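Long-range contact in ketosynthase (Streptomyces sp. MSC090213JE08, PDB 6KXD), which probably extends an acyl chain held on an acyl carrier protein by decarboxylative condensation with malonyl-ACP, within a type II polyketide synthase: residues A255-A267 with G276-V290. Sequence-based numbering, arbitrary orientation.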
ATOM      1  N   ALA A 255     -16.090  -7.280 -17.640  1.00 61.73           N
ATOM      2  CA  ALA A 255     -15.976  -8.591 -17.014  1.00 59.11           C
ATOM      3  C   ALA A 255     -16.455  -8.498 -15.557  1.00 56.44           C
ATOM      4  O   ALA A 255     -16.858  -7.449 -15.079  1.00 52.10           O
ATOM      5  CB  ALA A 255     -14.553  -9.095 -17.129  1.00 63.86           C
ATOM      6  N   GLU A 256     -16.525  -9.647 -14.892  1.00 58.10           N
ATOM      7  CA  GLU A 256     -16.941  -9.713 -13.527  1.00 57.01           C
ATOM      8  C   GLU A 256     -15.688 -10.005 -12.688  1.00 50.93           C
ATOM      9  O   GLU A 256     -14.791 -10.734 -13.131  1.00 57.34           O
ATOM     10  CB  GLU A 256     -18.026 -10.773 -13.346  1.00 58.31           C
ATOM     11  CG  GLU A 256     -18.710 -10.681 -12.000  1.00 63.19           C
ATOM     12  CD  GLU A 256     -19.776 -11.722 -11.716  1.00 67.22           C
ATOM     13  OE1 GLU A 256     -20.149 -12.455 -12.645  1.00 70.08           O
ATOM     14  OE2 GLU A 256     -20.224 -11.789 -10.550  1.00 69.36           O
ATOM     15  N   VAL A 257     -15.617  -9.403 -11.496  1.00 51.92           N
ATOM     16  CA  VAL A 257     -14.620  -9.783 -10.494  1.00 47.65           C
ATOM     17  C   VAL A 257     -15.221 -10.883  -9.620  1.00 43.12           C
ATOM     18  O   VAL A 257     -16.193 -10.647  -8.889  1.00 50.95           O
ATOM     19  CB  VAL A 257     -14.184  -8.586  -9.620  1.00 49.69           C
ATOM     20  CG1 VAL A 257     -13.028  -9.016  -8.741  1.00 46.85           C
ATOM     21  CG2 VAL A 257     -13.797  -7.361 -10.433  1.00 48.32           C
ATOM     22  N   LEU A 258     -14.628 -12.081  -9.666  1.00 45.95           N
ATOM     23  CA  LEU A 258     -15.180 -13.234  -8.989  1.00 52.26           C
ATOM     24  C   LEU A 258     -14.590 -13.374  -7.587  1.00 45.10           C
ATOM     25  O   LEU A 258     -15.299 -13.728  -6.641  1.00 48.46           O
ATOM     26  CB  LEU A 258     -14.874 -14.492  -9.796  1.00 48.96           C
ATOM     27  CG  LEU A 258     -15.386 -14.472 -11.232  1.00 51.79           C
ATOM     28  CD1 LEU A 258     -15.179 -15.835 -11.871  1.00 53.55           C
ATOM     29  CD2 LEU A 258     -16.833 -14.067 -11.277  1.00 54.41           C
ATOM     30  N   GLY A 259     -13.282 -13.133  -7.472  1.00 47.02           N
ATOM     31  CA  GLY A 259     -12.623 -13.280  -6.193  1.00 46.23           C
ATOM     32  C   GLY A 259     -11.136 -13.001  -6.277  1.00 42.83           C
ATOM     33  O   GLY A 259     -10.571 -12.829  -7.343  1.00 45.95           O
ATOM     34  N   TYR A 260     -10.509 -13.012  -5.109  1.00 42.03           N
ATOM     35  CA  TYR A 260      -9.082 -12.994  -5.034  1.00 38.13           C
ATOM     36  C   TYR A 260      -8.630 -13.724  -3.776  1.00 39.12           C
ATOM     37  O   TYR A 260      -9.441 -14.083  -2.875  1.00 41.82           O
ATOM     38  CB  TYR A 260      -8.568 -11.551  -5.128  1.00 38.96           C
ATOM     39  CG  TYR A 260      -8.616 -10.723  -3.871  1.00 40.63           C
ATOM     40  CD1 TYR A 260      -9.837 -10.304  -3.357  1.00 43.96           C
ATOM     41  CD2 TYR A 260      -7.457 -10.261  -3.251  1.00 39.57           C
ATOM     42  CE1 TYR A 260      -9.915  -9.489  -2.244  1.00 42.77           C
ATOM     43  CE2 TYR A 260      -7.521  -9.422  -2.145  1.00 40.97           C
ATOM     44  CZ  TYR A 260      -8.750  -9.047  -1.636  1.00 36.37           C
ATOM     45  OH  TYR A 260      -8.936  -8.250  -0.571  1.00 40.85           O
ATOM     46  N   GLY A 261      -7.323 -13.961  -3.736  1.00 40.94           N
ATOM     47  CA  GLY A 261      -6.693 -14.553  -2.605  1.00 42.00           C
ATOM     48  C   GLY A 261      -5.415 -13.817  -2.273  1.00 43.88           C
ATOM     49  O   GLY A 261      -4.665 -13.409  -3.164  1.00 41.47           O
ATOM     50  N   LEU A 262      -5.149 -13.685  -0.971  1.00 40.24           N
ATOM     51  CA  LEU A 262      -3.933 -13.126  -0.480  1.00 40.63           C
ATOM     52  C   LEU A 262      -3.312 -14.201   0.367  1.00 41.61           C
ATOM     53  O   LEU A 262      -3.991 -14.788   1.208  1.00 44.59           O
ATOM     54  CB  LEU A 262      -4.220 -11.907   0.401  1.00 37.56           C
ATOM     55  CG  LEU A 262      -4.857 -10.727  -0.321  1.00 41.86           C
ATOM     56  CD1 LEU A 262      -5.116  -9.606   0.676  1.00 39.35           C
ATOM     57  CD2 LEU A 262      -3.945 -10.232  -1.444  1.00 40.90           C
ATOM     58  N   SER A 263      -2.022 -14.395   0.153  1.00 38.05           N
ATOM     59  CA  SER A 263      -1.182 -15.152   1.018  1.00 39.73           C
ATOM     60  C   SER A 263       0.141 -14.443   1.237  1.00 44.10           C
ATOM     61  O   SER A 263       0.547 -13.586   0.468  1.00 37.94           O
ATOM     62  CB  SER A 263      -0.924 -16.533   0.480  1.00 44.39           C
ATOM     63  OG  SER A 263      -0.233 -16.442  -0.745  1.00 40.93           O
ATOM     64  N   CYS A 264       0.790 -14.874   2.312  1.00 37.51           N
ATOM     65  CA  CYS A 264       2.035 -14.437   2.619  1.00 38.40           C
ATOM     66  C   CYS A 264       2.942 -15.652   2.763  1.00 37.16           C
ATOM     67  O   CYS A 264       2.618 -16.637   3.465  1.00 36.46           O
ATOM     68  CB  CYS A 264       2.039 -13.594   3.886  1.00 39.51           C
ATOM     69  SG  CYS A 264       3.684 -12.967   4.234  1.00 40.61           S
ATOM     70  N   ASP A 265       4.109 -15.581   2.131  1.00 38.17           N
ATOM     71  CA  ASP A 265       5.049 -16.734   2.194  1.00 39.09           C
ATOM     72  C   ASP A 265       5.625 -16.927   3.604  1.00 40.97           C
ATOM     73  O   ASP A 265       5.927 -18.063   4.001  1.00 40.35           O
ATOM     74  CB  ASP A 265       6.252 -16.587   1.270  1.00 38.88           C
ATOM     75  CG  ASP A 265       5.950 -16.303  -0.195  1.00 41.36           C
ATOM     76  OD1 ASP A 265       4.856 -16.689  -0.654  1.00 44.89           O
ATOM     77  OD2 ASP A 265       6.890 -15.765  -0.882  1.00 48.72           O
ATOM     78  N   ALA A 266       5.861 -15.818   4.308  1.00 39.77           N
ATOM     79  CA  ALA A 266       6.425 -15.801   5.619  1.00 40.17           C
ATOM     80  C   ALA A 266       7.704 -16.624   5.577  1.00 41.66           C
ATOM     81  O   ALA A 266       7.986 -17.462   6.435  1.00 43.21           O
ATOM     82  CB  ALA A 266       5.433 -16.344   6.640  1.00 41.52           C
ATOM     83  N   ALA A 267       8.487 -16.395   4.537  1.00 37.84           N
ATOM     84  CA  ALA A 267       9.721 -17.170   4.337  1.00 39.21           C
ATOM     85  C   ALA A 267      10.903 -16.232   4.056  1.00 38.56           C
ATOM     86  O   ALA A 267      11.792 -16.018   4.893  1.00 43.26           O
ATOM     87  CB  ALA A 267       9.460 -18.173   3.242  1.00 43.57           C
ATOM     88  N   GLY A 276       3.595 -20.604  -0.856  1.00 44.24           N
ATOM     89  CA  GLY A 276       2.942 -19.316  -0.708  1.00 42.66           C
ATOM     90  C   GLY A 276       2.129 -18.945  -1.938  1.00 37.23           C
ATOM     91  O   GLY A 276       0.945 -18.581  -1.866  1.00 39.08           O
ATOM     92  N   ILE A 277       2.732 -19.071  -3.119  1.00 40.24           N
ATOM     93  CA  ILE A 277       1.978 -18.809  -4.358  1.00 42.12           C
ATOM     94  C   ILE A 277       0.796 -19.786  -4.465  1.00 41.23           C
ATOM     95  O   ILE A 277      -0.313 -19.406  -4.805  1.00 39.49           O
ATOM     96  CB  ILE A 277       2.883 -18.877  -5.593  1.00 42.33           C
ATOM     97  CG1 ILE A 277       4.048 -17.888  -5.492  1.00 47.39           C
ATOM     98  CG2 ILE A 277       2.061 -18.658  -6.863  1.00 46.89           C
ATOM     99  CD1 ILE A 277       5.023 -17.988  -6.611  1.00 46.45           C
ATOM    100  N   ALA A 278       1.045 -21.075  -4.210  1.00 40.70           N
ATOM    101  CA  ALA A 278       0.004 -22.073  -4.349  1.00 43.60           C
ATOM    102  C   ALA A 278      -1.168 -21.753  -3.406  1.00 42.79           C
ATOM    103  O   ALA A 278      -2.321 -21.814  -3.787  1.00 42.00           O
ATOM    104  CB  ALA A 278       0.590 -23.460  -4.106  1.00 44.79           C
ATOM    105  N   ARG A 279      -0.864 -21.350  -2.172  1.00 41.53           N
ATOM    106  CA  ARG A 279      -1.913 -20.993  -1.206  1.00 46.00           C
ATOM    107  C   ARG A 279      -2.765 -19.844  -1.746  1.00 40.99           C
ATOM    108  O   ARG A 279      -3.933 -19.832  -1.598  1.00 40.05           O
ATOM    109  CB  ARG A 279      -1.287 -20.633   0.143  1.00 49.73           C
ATOM    110  CG  ARG A 279      -1.206 -21.801   1.113  1.00 61.03           C
ATOM    111  CD  ARG A 279      -0.848 -21.384   2.542  1.00 67.18           C
ATOM    112  NE  ARG A 279      -1.176 -19.991   2.869  1.00 75.77           N
ATOM    113  CZ  ARG A 279      -2.371 -19.548   3.271  1.00 66.78           C
ATOM    114  NH1 ARG A 279      -3.380 -20.378   3.499  1.00 59.42           N
ATOM    115  NH2 ARG A 279      -2.547 -18.250   3.430  1.00 75.70           N
ATOM    116  N   GLY A 280      -2.109 -18.827  -2.288  1.00 43.12           N
ATOM    117  CA  GLY A 280      -2.794 -17.684  -2.865  1.00 39.05           C
ATOM    118  C   GLY A 280      -3.731 -18.084  -3.985  1.00 43.97           C
ATOM    119  O   GLY A 280      -4.878 -17.665  -4.032  1.00 42.61           O
ATOM    120  N   ILE A 281      -3.241 -18.950  -4.870  1.00 42.22           N
ATOM    121  CA  ILE A 281      -4.080 -19.432  -5.977  1.00 45.63           C
ATOM    122  C   ILE A 281      -5.296 -20.148  -5.380  1.00 44.52           C
ATOM    123  O   ILE A 281      -6.416 -19.856  -5.754  1.00 45.37           O
ATOM    124  CB  ILE A 281      -3.268 -20.305  -6.955  1.00 44.53           C
ATOM    125  CG1 ILE A 281      -2.151 -19.504  -7.610  1.00 46.38           C
ATOM    126  CG2 ILE A 281      -4.177 -20.932  -8.004  1.00 48.28           C
ATOM    127  CD1 ILE A 281      -1.176 -20.332  -8.420  1.00 43.47           C
ATOM    128  N   ARG A 282      -5.064 -21.049  -4.415  1.00 48.59           N
ATOM    129  CA  ARG A 282      -6.161 -21.838  -3.889  1.00 48.36           C
ATOM    130  C   ARG A 282      -7.173 -20.933  -3.195  1.00 50.00           C
ATOM    131  O   ARG A 282      -8.356 -21.160  -3.288  1.00 47.93           O
ATOM    132  CB  ARG A 282      -5.694 -22.923  -2.914  1.00 49.47           C
ATOM    133  CG  ARG A 282      -4.836 -24.004  -3.543  1.00 51.55           C
ATOM    134  CD  ARG A 282      -4.474 -25.094  -2.544  1.00 51.45           C
ATOM    135  NE  ARG A 282      -3.391 -25.945  -3.024  1.00 57.24           N
ATOM    136  CZ  ARG A 282      -3.563 -27.021  -3.769  1.00 67.04           C
ATOM    137  NH1 ARG A 282      -4.765 -27.324  -4.232  1.00 80.61           N
ATOM    138  NH2 ARG A 282      -2.535 -27.806  -4.030  1.00 59.05           N
ATOM    139  N   LEU A 283      -6.691 -19.913  -2.473  1.00 48.82           N
ATOM    140  CA  LEU A 283      -7.588 -18.977  -1.774  1.00 48.01           C
ATOM    141  C   LEU A 283      -8.466 -18.212  -2.766  1.00 44.42           C
ATOM    142  O   LEU A 283      -9.682 -18.010  -2.549  1.00 43.97           O
ATOM    143  CB  LEU A 283      -6.734 -18.031  -0.931  1.00 44.19           C
ATOM    144  CG  LEU A 283      -6.228 -18.630   0.376  1.00 49.43           C
ATOM    145  CD1 LEU A 283      -5.122 -17.768   0.974  1.00 50.00           C
ATOM    146  CD2 LEU A 283      -7.373 -18.808   1.365  1.00 53.46           C
ATOM    147  N   ALA A 284      -7.852 -17.819  -3.877  1.00 42.06           N
ATOM    148  CA  ALA A 284      -8.500 -17.098  -4.901  1.00 44.08           C
ATOM    149  C   ALA A 284      -9.596 -17.951  -5.557  1.00 46.35           C
ATOM    150  O   ALA A 284     -10.731 -17.489  -5.788  1.00 48.89           O
ATOM    151  CB  ALA A 284      -7.473 -16.646  -5.910  1.00 42.45           C
ATOM    152  N   LEU A 285      -9.259 -19.211  -5.843  1.00 46.82           N
ATOM    153  CA  LEU A 285     -10.259 -20.095  -6.450  1.00 50.13           C
ATOM    154  C   LEU A 285     -11.428 -20.287  -5.473  1.00 50.05           C
ATOM    155  O   LEU A 285     -12.570 -20.240  -5.862  1.00 52.67           O
ATOM    156  CB  LEU A 285      -9.583 -21.407  -6.846  1.00 49.77           C
ATOM    157  CG  LEU A 285      -8.430 -21.309  -7.842  1.00 47.94           C
ATOM    158  CD1 LEU A 285      -7.764 -22.660  -8.021  1.00 52.95           C
ATOM    159  CD2 LEU A 285      -8.862 -20.753  -9.178  1.00 50.39           C
ATOM    160  N   ASP A 286     -11.125 -20.445  -4.175  1.00 54.92           N
ATOM    161  CA  ASP A 286     -12.146 -20.652  -3.166  1.00 56.41           C
ATOM    162  C   ASP A 286     -13.015 -19.396  -3.044  1.00 55.30           C
ATOM    163  O   ASP A 286     -14.228 -19.493  -2.937  1.00 49.61           O
ATOM    164  CB  ASP A 286     -11.575 -21.042  -1.807  1.00 57.57           C
ATOM    165  CG  ASP A 286     -12.679 -21.360  -0.806  1.00 75.15           C
ATOM    166  OD1 ASP A 286     -13.396 -22.367  -1.021  1.00 87.46           O
ATOM    167  OD2 ASP A 286     -12.847 -20.583   0.155  1.00 85.98           O
ATOM    168  N   ASP A 287     -12.391 -18.217  -3.083  1.00 51.09           N
ATOM    169  CA  ASP A 287     -13.137 -16.986  -2.991  1.00 48.01           C
ATOM    170  C   ASP A 287     -14.010 -16.800  -4.234  1.00 49.06           C
ATOM    171  O   ASP A 287     -15.094 -16.286  -4.121  1.00 50.20           O
ATOM    172  CB  ASP A 287     -12.219 -15.770  -2.873  1.00 49.21           C
ATOM    173  CG  ASP A 287     -12.967 -14.490  -2.583  1.00 48.88           C
ATOM    174  OD1 ASP A 287     -13.940 -14.545  -1.806  1.00 57.42           O
ATOM    175  OD2 ASP A 287     -12.587 -13.446  -3.130  1.00 45.76           O
ATOM    176  N   ALA A 288     -13.454 -17.152  -5.388  1.00 50.26           N
ATOM    177  CA  ALA A 288     -14.101 -17.021  -6.699  1.00 52.82           C
ATOM    178  C   ALA A 288     -15.224 -18.061  -6.816  1.00 57.44           C
ATOM    179  O   ALA A 288     -16.217 -17.833  -7.480  1.00 57.40           O
ATOM    180  CB  ALA A 288     -13.071 -17.186  -7.784  1.00 49.84           C
ATOM    181  N   GLY A 289     -15.065 -19.182  -6.107  1.00 53.94           N
ATOM    182  CA  GLY A 289     -16.051 -20.268  -6.130  1.00 58.98           C
ATOM    183  C   GLY A 289     -15.928 -21.023  -7.436  1.00 59.16           C
ATOM    184  O   GLY A 289     -16.911 -21.360  -8.052  1.00 66.79           O
ATOM    185  N   VAL A 290     -14.672 -21.283  -7.808  1.00 59.21           N
ATOM    186  CA  VAL A 290     -14.249 -21.676  -9.124  1.00 58.87           C
ATOM    187  C   VAL A 290     -13.300 -22.874  -8.954  1.00 62.18           C
ATOM    188  O   VAL A 290     -12.465 -22.852  -8.045  1.00 56.11           O
ATOM    189  CB  VAL A 290     -13.580 -20.471  -9.814  1.00 56.66           C
ATOM    190  CG1 VAL A 290     -12.552 -20.870 -10.847  1.00 57.85           C
ATOM    191  CG2 VAL A 290     -14.606 -19.516 -10.408  1.00 54.14           C
TER
HETATM  192  O   HOH W   1      -9.623 -16.108  -0.203  1.00 56.72           O
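Gly261 and Ala284 mark the tight middle of this contact, their CA atoms 3.9 Å apart. Strand 255-264 and helix 276-288 run nearly antiparallel, their axes closing to 5.5 Å, which works because Gly259 and Gly261 turn bare backbone to the helix; a CB on either would run into it. The methyl of Ala284 sits against the Gly261 amide, and CB of Leu283 lies over the Gly261 CA.

Two polar grips flank this middle. Asp287, its CG anti to the backbone N (chi1 -172°), reaches back to the strand, and OD2 takes the Tyr260 N-H on its anti lone pair at 2.9 Å, the N-H...O angle 156°. Salt bridges to Arg185 and to Arg196 of the neighbouring subunit hold the same carboxylate. With an alanine in place of Asp287, the Tyr260 amide would probably lose its acceptor and the two arginines their common carboxylate. Further along the strand, Ser263 OG, also bonded to Asn399, donates to Gly276 O (2.7 Å) from above the carbonyl plane, opposite the helical bond from Gly280 N. Arg279 passes Ser263 to bond Lys168 O of the neighbouring subunit.

The helix C-terminus and one flank are looser. Leu258 CB still packs on Ala288 CB (3.8 Å), but where the Schellman motif at Gly289 ends the helix, the side chains of Leu258 and Val290 cross at about a right angle, CD1 to CG2 4.0 Å, in a partly exposed corner. On the flank, a water makes two weak bonds, to Tyr260 O and Leu283 O.

Near that corner, Leu258 and Gly259 form a classic beta bulge opposite Ile403. The whole is a helix packed on a central sheet, as in the layered α/β fold of thiolase-like ketosynthases, here in the C-terminal half at the interface with the neighbouring subunit.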